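6-phosphogluconolactonase (Thermotoga maritima, PDB 1VL1) catalyses the hydrolysis of 6-phosphogluconolactone to 6-phosphogluconate, the second step of the oxidative pentose phosphate pathway. Local coordinates at residues R82-P85 and L86-Q90; E98-F101 and S102-I106. All coordinates share one frame; numbering follows the deposited sequence.

Contact 1: R82-P85 and L86-Q90; sequences RYVP and LDSDQ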
ATOM      1  N   ARG A  82      -4.575   8.270  -7.494  1.00 21.57           N
ATOM      2  CA  ARG A  82      -5.009   9.620  -7.804  1.00 21.14           C
ATOM      3  C   ARG A  82      -5.795   9.578  -9.105  1.00 22.04           C
ATOM      4  O   ARG A  82      -5.379   8.960 -10.091  1.00 20.50           O
ATOM      5  CB  ARG A  82      -3.792  10.549  -7.915  1.00 21.81           C
ATOM      6  CG  ARG A  82      -3.154  10.852  -6.569  1.00 23.08           C
ATOM      7  CD  ARG A  82      -2.124   9.837  -6.121  1.00 25.51           C
ATOM      8  NE  ARG A  82      -1.393  10.387  -4.982  1.00 24.41           N
ATOM      9  CZ  ARG A  82      -0.361  11.199  -5.054  1.00 27.36           C
ATOM     10  NH1 ARG A  82       0.129  11.565  -6.201  1.00 26.48           N
ATOM     11  NH2 ARG A  82       0.193  11.666  -3.954  1.00 28.13           N
ATOM     12  N   TYR A  83      -6.919  10.308  -9.150  1.00 21.66           N
ATOM     13  CA  TYR A  83      -7.828  10.270 -10.306  1.00 23.01           C
ATOM     14  C   TYR A  83      -7.303  11.265 -11.339  1.00 22.43           C
ATOM     15  O   TYR A  83      -7.841  12.347 -11.581  1.00 23.05           O
ATOM     16  CB  TYR A  83      -9.313  10.533  -9.937  1.00 22.83           C
ATOM     17  CG  TYR A  83     -10.256  10.226 -11.094  1.00 22.44           C
ATOM     18  CD1 TYR A  83     -10.464   8.936 -11.529  1.00 20.86           C
ATOM     19  CD2 TYR A  83     -10.956  11.245 -11.747  1.00 21.98           C
ATOM     20  CE1 TYR A  83     -11.308   8.660 -12.583  1.00 20.70           C
ATOM     21  CE2 TYR A  83     -11.793  10.989 -12.823  1.00 23.26           C
ATOM     22  CZ  TYR A  83     -12.007   9.715 -13.228  1.00 21.93           C
ATOM     23  OH  TYR A  83     -12.842   9.503 -14.302  1.00 24.22           O
ATOM     24  N   VAL A  84      -6.238  10.811 -11.971  1.00 21.93           N
ATOM     25  CA  VAL A  84      -5.536  11.499 -13.023  1.00 22.44           C
ATOM     26  C   VAL A  84      -5.083  10.456 -14.034  1.00 22.21           C
ATOM     27  O   VAL A  84      -5.088   9.243 -13.769  1.00 24.09           O
ATOM     28  CB  VAL A  84      -4.272  12.239 -12.438  1.00 22.29           C
ATOM     29  CG1 VAL A  84      -4.671  13.174 -11.350  1.00 24.06           C
ATOM     30  CG2 VAL A  84      -3.226  11.252 -11.918  1.00 22.24           C
ATOM     31  N   PRO A  85      -4.693  10.905 -15.218  1.00 21.46           N
ATOM     32  CA  PRO A  85      -4.235   9.942 -16.229  1.00 21.58           C
ATOM     33  C   PRO A  85      -3.095   9.055 -15.728  1.00 21.53           C
ATOM     34  O   PRO A  85      -2.236   9.485 -14.946  1.00 22.42           O
ATOM     35  CB  PRO A  85      -3.845  10.819 -17.401  1.00 20.89           C
ATOM     36  CG  PRO A  85      -4.658  12.118 -17.204  1.00 21.45           C
ATOM     37  CD  PRO A  85      -4.750  12.291 -15.724  1.00 23.23           C
ATOM     38  N   LEU A  86      -3.047   7.798 -16.154  1.00 20.23           N
ATOM     39  CA  LEU A  86      -2.076   6.838 -15.668  1.00 20.99           C
ATOM     40  C   LEU A  86      -0.626   7.123 -16.102  1.00 21.17           C
ATOM     41  O   LEU A  86       0.270   6.453 -15.607  1.00 24.33           O
ATOM     42  CB  LEU A  86      -2.478   5.396 -16.074  1.00 21.54           C
ATOM     43  CG  LEU A  86      -3.779   4.867 -15.420  1.00 23.03           C
ATOM     44  CD1 LEU A  86      -4.196   3.564 -16.058  1.00 25.45           C
ATOM     45  CD2 LEU A  86      -3.718   4.699 -13.954  1.00 24.27           C
ATOM     46  N   ASP A  87      -0.433   8.031 -17.042  1.00 22.95           N
ATOM     47  CA  ASP A  87       0.920   8.466 -17.417  1.00 23.92           C
ATOM     48  C   ASP A  87       1.287   9.808 -16.787  1.00 24.09           C
ATOM     49  O   ASP A  87       2.318  10.417 -17.150  1.00 23.51           O
ATOM     50  CB  ASP A  87       1.148   8.429 -18.913  1.00 24.77           C
ATOM     51  CG  ASP A  87       0.288   9.401 -19.664  1.00 26.02           C
ATOM     52  OD1 ASP A  87      -0.598  10.049 -19.062  1.00 28.08           O
ATOM     53  OD2 ASP A  87       0.393   9.553 -20.922  1.00 32.51           O
ATOM     54  N   SER A  88       0.481  10.247 -15.829  1.00 22.53           N
ATOM     55  CA  SER A  88       0.785  11.481 -15.103  1.00 22.56           C
ATOM     56  C   SER A  88       1.868  11.195 -14.068  1.00 22.56           C
ATOM     57  O   SER A  88       1.855  10.164 -13.449  1.00 22.99           O
ATOM     58  CB  SER A  88      -0.437  12.043 -14.391  1.00 23.58           C
ATOM     59  OG  SER A  88      -0.023  13.058 -13.468  1.00 22.23           O
ATOM     60  N   ASP A  89       2.767  12.142 -13.826  1.00 23.64           N
ATOM     61  CA  ASP A  89       3.761  11.907 -12.736  1.00 23.92           C
ATOM     62  C   ASP A  89       3.115  11.839 -11.329  1.00 23.95           C
ATOM     63  O   ASP A  89       3.744  11.409 -10.380  1.00 23.42           O
ATOM     64  CB  ASP A  89       4.962  12.893 -12.779  1.00 24.33           C
ATOM     65  CG  ASP A  89       4.578  14.327 -12.580  1.00 27.35           C
ATOM     66  OD1 ASP A  89       3.420  14.640 -12.242  1.00 31.79           O
ATOM     67  OD2 ASP A  89       5.413  15.245 -12.727  1.00 31.69           O
ATOM     68  N   GLN A  90       1.836  12.199 -11.241  1.00 24.19           N
ATOM     69  CA  GLN A  90       1.041  12.111 -10.009  1.00 24.22           C
ATOM     70  C   GLN A  90       0.316  10.767  -9.846  1.00 22.95           C
ATOM     71  O   GLN A  90      -0.406  10.562  -8.874  1.00 23.45           O
ATOM     72  CB  GLN A  90       0.023  13.296  -9.978  1.00 25.36           C
ATOM     73  CG  GLN A  90       0.664  14.670  -9.941  1.00 27.69           C
ATOM     74  CD  GLN A  90      -0.366  15.862 -10.034  1.00 28.43           C
ATOM     75  OE1 GLN A  90      -1.488  15.731 -10.586  1.00 36.33           O
ATOM     76  NE2 GLN A  90       0.017  17.011  -9.472  1.00 35.09           N
TER
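The side chain of Arg-82 leaves with CG beside the backbone N (chi1 -72°) and bends at chi2 (87°), which brings its guanidinium to the backbone of Gln-90. There NH1 donates to Gln-90 O over 2.9 Å, with an N-H...O angle of 160°. The oxygen lies at the edge of the guanidinium, close to its plane. The aliphatic part of the arginine bends round the same oxygen, and Arg-82 CD comes within 3.3 Å of Gln-90 O. Between these ends the chain forms a loop. Val-84 points into it and sets CG2 3.8 Å from Ser-88 CB. Val-84 CG1 approaches Gln-90 OE1 at 4.2 Å, the two side chains crossing at about a right angle. The bend itself is a type I beta turn from Pro-85 to Ser-88, closed by Ser-88 N donating to Pro-85 O at 3.0 Å. An ST turn follows at once: Ser-88 OG accepts from Gln-90 N at 3.0 Å. This loop joins strand 74-82 to helix 92-101 on the protein surface. Replacing Arg-82 by an alanine would probably leave Gln-90 O without this donor and the far end of the loop less firmly tied to the strand. A citrate, probably from the crystallisation liquor, lies close to the Arg-82 side chain. Arg-179 NH1 lies near Arg-82 NE. With the citrate close to Arg-82, this is consistent with a site for an anionic ligand. Leu-86 packs on Tyr-113 and Thr-116 and on Phe-93 of helix 92-101.

Contact 2: E98-F101 and S102-I106; sequences EVLF and SRAKI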
ATOM      1  N   GLU A  98       7.355   2.417 -12.924  1.00 21.76           N
ATOM      2  CA  GLU A  98       8.733   2.834 -13.201  1.00 23.21           C
ATOM      3  C   GLU A  98       9.773   2.066 -12.362  1.00 22.38           C
ATOM      4  O   GLU A  98      10.834   1.718 -12.862  1.00 22.84           O
ATOM      5  CB  GLU A  98       8.860   4.346 -13.008  1.00 23.92           C
ATOM      6  CG  GLU A  98       8.521   5.105 -14.289  1.00 27.09           C
ATOM      7  CD  GLU A  98       8.359   6.606 -14.147  1.00 28.46           C
ATOM      8  OE1 GLU A  98       8.539   7.163 -13.032  1.00 35.36           O
ATOM      9  OE2 GLU A  98       8.006   7.191 -15.193  1.00 33.65           O
ATOM     10  N   VAL A  99       9.482   1.884 -11.073  1.00 22.40           N
ATOM     11  CA  VAL A  99      10.441   1.259 -10.140  1.00 22.67           C
ATOM     12  C   VAL A  99      10.304  -0.252 -10.032  1.00 23.20           C
ATOM     13  O   VAL A  99      11.288  -0.945  -9.706  1.00 22.72           O
ATOM     14  CB  VAL A  99      10.383   1.907  -8.735  1.00 21.97           C
ATOM     15  CG1 VAL A  99      10.809   3.388  -8.834  1.00 24.86           C
ATOM     16  CG2 VAL A  99       9.078   1.706  -8.062  1.00 22.79           C
ATOM     17  N   LEU A 100       9.124  -0.787 -10.331  1.00 22.43           N
ATOM     18  CA  LEU A 100       8.873  -2.201 -10.089  1.00 22.73           C
ATOM     19  C   LEU A 100       8.244  -2.928 -11.246  1.00 22.89           C
ATOM     20  O   LEU A 100       8.819  -3.861 -11.737  1.00 23.21           O
ATOM     21  CB  LEU A 100       7.993  -2.350  -8.860  1.00 22.30           C
ATOM     22  CG  LEU A 100       7.523  -3.738  -8.453  1.00 21.37           C
ATOM     23  CD1 LEU A 100       8.724  -4.605  -8.087  1.00 22.75           C
ATOM     24  CD2 LEU A 100       6.560  -3.685  -7.236  1.00 23.24           C
ATOM     25  N   PHE A 101       7.048  -2.520 -11.667  1.00 21.62           N
ATOM     26  CA  PHE A 101       6.293  -3.346 -12.628  1.00 22.70           C
ATOM     27  C   PHE A 101       6.971  -3.477 -13.972  1.00 22.75           C
ATOM     28  O   PHE A 101       6.751  -4.450 -14.679  1.00 24.01           O
ATOM     29  CB  PHE A 101       4.850  -2.863 -12.831  1.00 21.49           C
ATOM     30  CG  PHE A 101       4.015  -2.733 -11.592  1.00 21.55           C
ATOM     31  CD1 PHE A 101       4.105  -3.608 -10.505  1.00 20.24           C
ATOM     32  CD2 PHE A 101       3.048  -1.704 -11.532  1.00 21.58           C
ATOM     33  CE1 PHE A 101       3.288  -3.408  -9.399  1.00 20.65           C
ATOM     34  CE2 PHE A 101       2.230  -1.575 -10.470  1.00 22.75           C
ATOM     35  CZ  PHE A 101       2.361  -2.414  -9.403  1.00 22.24           C
ATOM     36  N   SER A 102       7.739  -2.469 -14.356  1.00 22.41           N
ATOM     37  CA  SER A 102       8.437  -2.454 -15.655  1.00 24.05           C
ATOM     38  C   SER A 102       9.878  -2.943 -15.489  1.00 23.61           C
ATOM     39  O   SER A 102      10.620  -3.068 -16.495  1.00 24.55           O
ATOM     40  CB  SER A 102       8.422  -1.030 -16.214  1.00 24.00           C
ATOM     41  OG  SER A 102       9.451  -0.173 -15.622  1.00 27.54           O
ATOM     42  N   ARG A 103      10.328  -3.160 -14.228  1.00 23.36           N
ATOM     43  CA  ARG A 103      11.698  -3.575 -13.961  1.00 24.25           C
ATOM     44  C   ARG A 103      11.840  -5.045 -13.599  1.00 24.65           C
ATOM     45  O   ARG A 103      12.743  -5.735 -14.107  1.00 27.28           O
ATOM     46  CB  ARG A 103      12.341  -2.662 -12.954  1.00 24.07           C
ATOM     47  CG  ARG A 103      12.675  -1.297 -13.532  1.00 25.66           C
ATOM     48  CD  ARG A 103      13.255  -0.312 -12.515  1.00 27.53           C
ATOM     49  NE  ARG A 103      14.648  -0.621 -12.168  1.00 29.59           N
ATOM     50  CZ  ARG A 103      15.065  -1.152 -11.018  1.00 30.25           C
ATOM     51  NH1 ARG A 103      14.219  -1.498 -10.074  1.00 29.68           N
ATOM     52  NH2 ARG A 103      16.365  -1.386 -10.831  1.00 30.77           N
ATOM     53  N   ALA A 104      10.974  -5.563 -12.768  1.00 23.60           N
ATOM     54  CA  ALA A 104      10.874  -6.993 -12.585  1.00 24.47           C
ATOM     55  C   ALA A 104       9.966  -7.595 -13.647  1.00 24.48           C
ATOM     56  O   ALA A 104       9.026  -6.953 -14.113  1.00 23.42           O
ATOM     57  CB  ALA A 104      10.297  -7.261 -11.203  1.00 23.94           C
ATOM     58  N   LYS A 105      10.234  -8.828 -14.044  1.00 24.33           N
ATOM     59  CA  LYS A 105       9.412  -9.475 -15.079  1.00 25.27           C
ATOM     60  C   LYS A 105       8.163 -10.130 -14.439  1.00 23.72           C
ATOM     61  O   LYS A 105       8.021 -11.355 -14.355  1.00 24.73           O
ATOM     62  CB  LYS A 105      10.272 -10.389 -15.955  1.00 26.16           C
ATOM     63  CG  LYS A 105      11.166  -9.516 -16.920  1.00 27.57           C
ATOM     64  CD  LYS A 105      12.248 -10.263 -17.749  1.00 29.09           C
ATOM     65  CE  LYS A 105      13.231  -9.268 -18.403  1.00 29.72           C
ATOM     66  NZ  LYS A 105      13.865  -9.706 -19.659  1.00 31.54           N
ATOM     67  N   ILE A 106       7.268  -9.268 -13.990  1.00 23.15           N
ATOM     68  CA  ILE A 106       6.010  -9.677 -13.411  1.00 22.66           C
ATOM     69  C   ILE A 106       4.981  -9.780 -14.531  1.00 23.75           C
ATOM     70  O   ILE A 106       4.791  -8.799 -15.309  1.00 23.99           O
ATOM     71  CB  ILE A 106       5.576  -8.647 -12.377  1.00 22.57           C
ATOM     72  CG1 ILE A 106       6.597  -8.447 -11.220  1.00 20.55           C
ATOM     73  CG2 ILE A 106       4.202  -9.011 -11.829  1.00 21.30           C
ATOM     74  CD1 ILE A 106       6.448  -7.103 -10.446  1.00 24.70           C
TER
HETATM   75  O   HOH W   1       4.582  -6.095 -15.108  1.00 25.91           O
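Leu-100 O takes two backbone bonds from the residues that follow the helix. Ala-104 N donates at 2.9 Å, nearly in line with the carbonyl bond. Arg-103 N donates to Leu-100 O at 3.0 Å, from above the carbonyl plane. At the preceding carbonyl, Arg-103 NH1 donates to Val-99 O at 3.0 Å with an N-H...O angle of 158°. The bend at chi3 (74°) turns the guanidinium back along the helix, so that this oxygen sits at its edge and in its plane. Among the apolar side chains, Ile-106 CD1 meets Leu-100 CG at 4.1 Å and the edge of the Phe-101 ring at CD1, 4.2 Å away. A water donates to both Phe-101 O (2.8 Å) and Ile-106 O (2.7 Å), bridging helix end and loop. Further out, Arg-103 is positioned by a salt bridge from NH2 to Glu-66 and a bond from NH1 to Glu-62 O. Ser-102 OG is bonded to Asn-97 O, and Glu-98 pairs with Arg-94. Segment 98-101 ends helix 92-101 with a wider pi-type turn, and 102-106 begins the loop to strand 111-112. Val-99 rests on helix 57-64, while Phe-101 and Ile-106 pack on Phe-76 of strand 74-82.

Overall arrangement
Contacts 1 and 2 lie in series on one crossover. Contact 1 is in the loop that leads from strand 74-82 to helix 92-101, and contact 2 is at the far end of that helix. Their centres are 18 Å apart and they do not touch. Contact 1 is a surface turn with no buried residue, near a bound citrate. Contact 2 is partly buried, with apolar side chains against strand 74-82, helix 57-64 and nearby loops, and several polar ones exposed. In each, an arginine donates to a backbone carbonyl. Arg-82 has another arginine and the citrate nearby, whereas Arg-103 is paired with a glutamate.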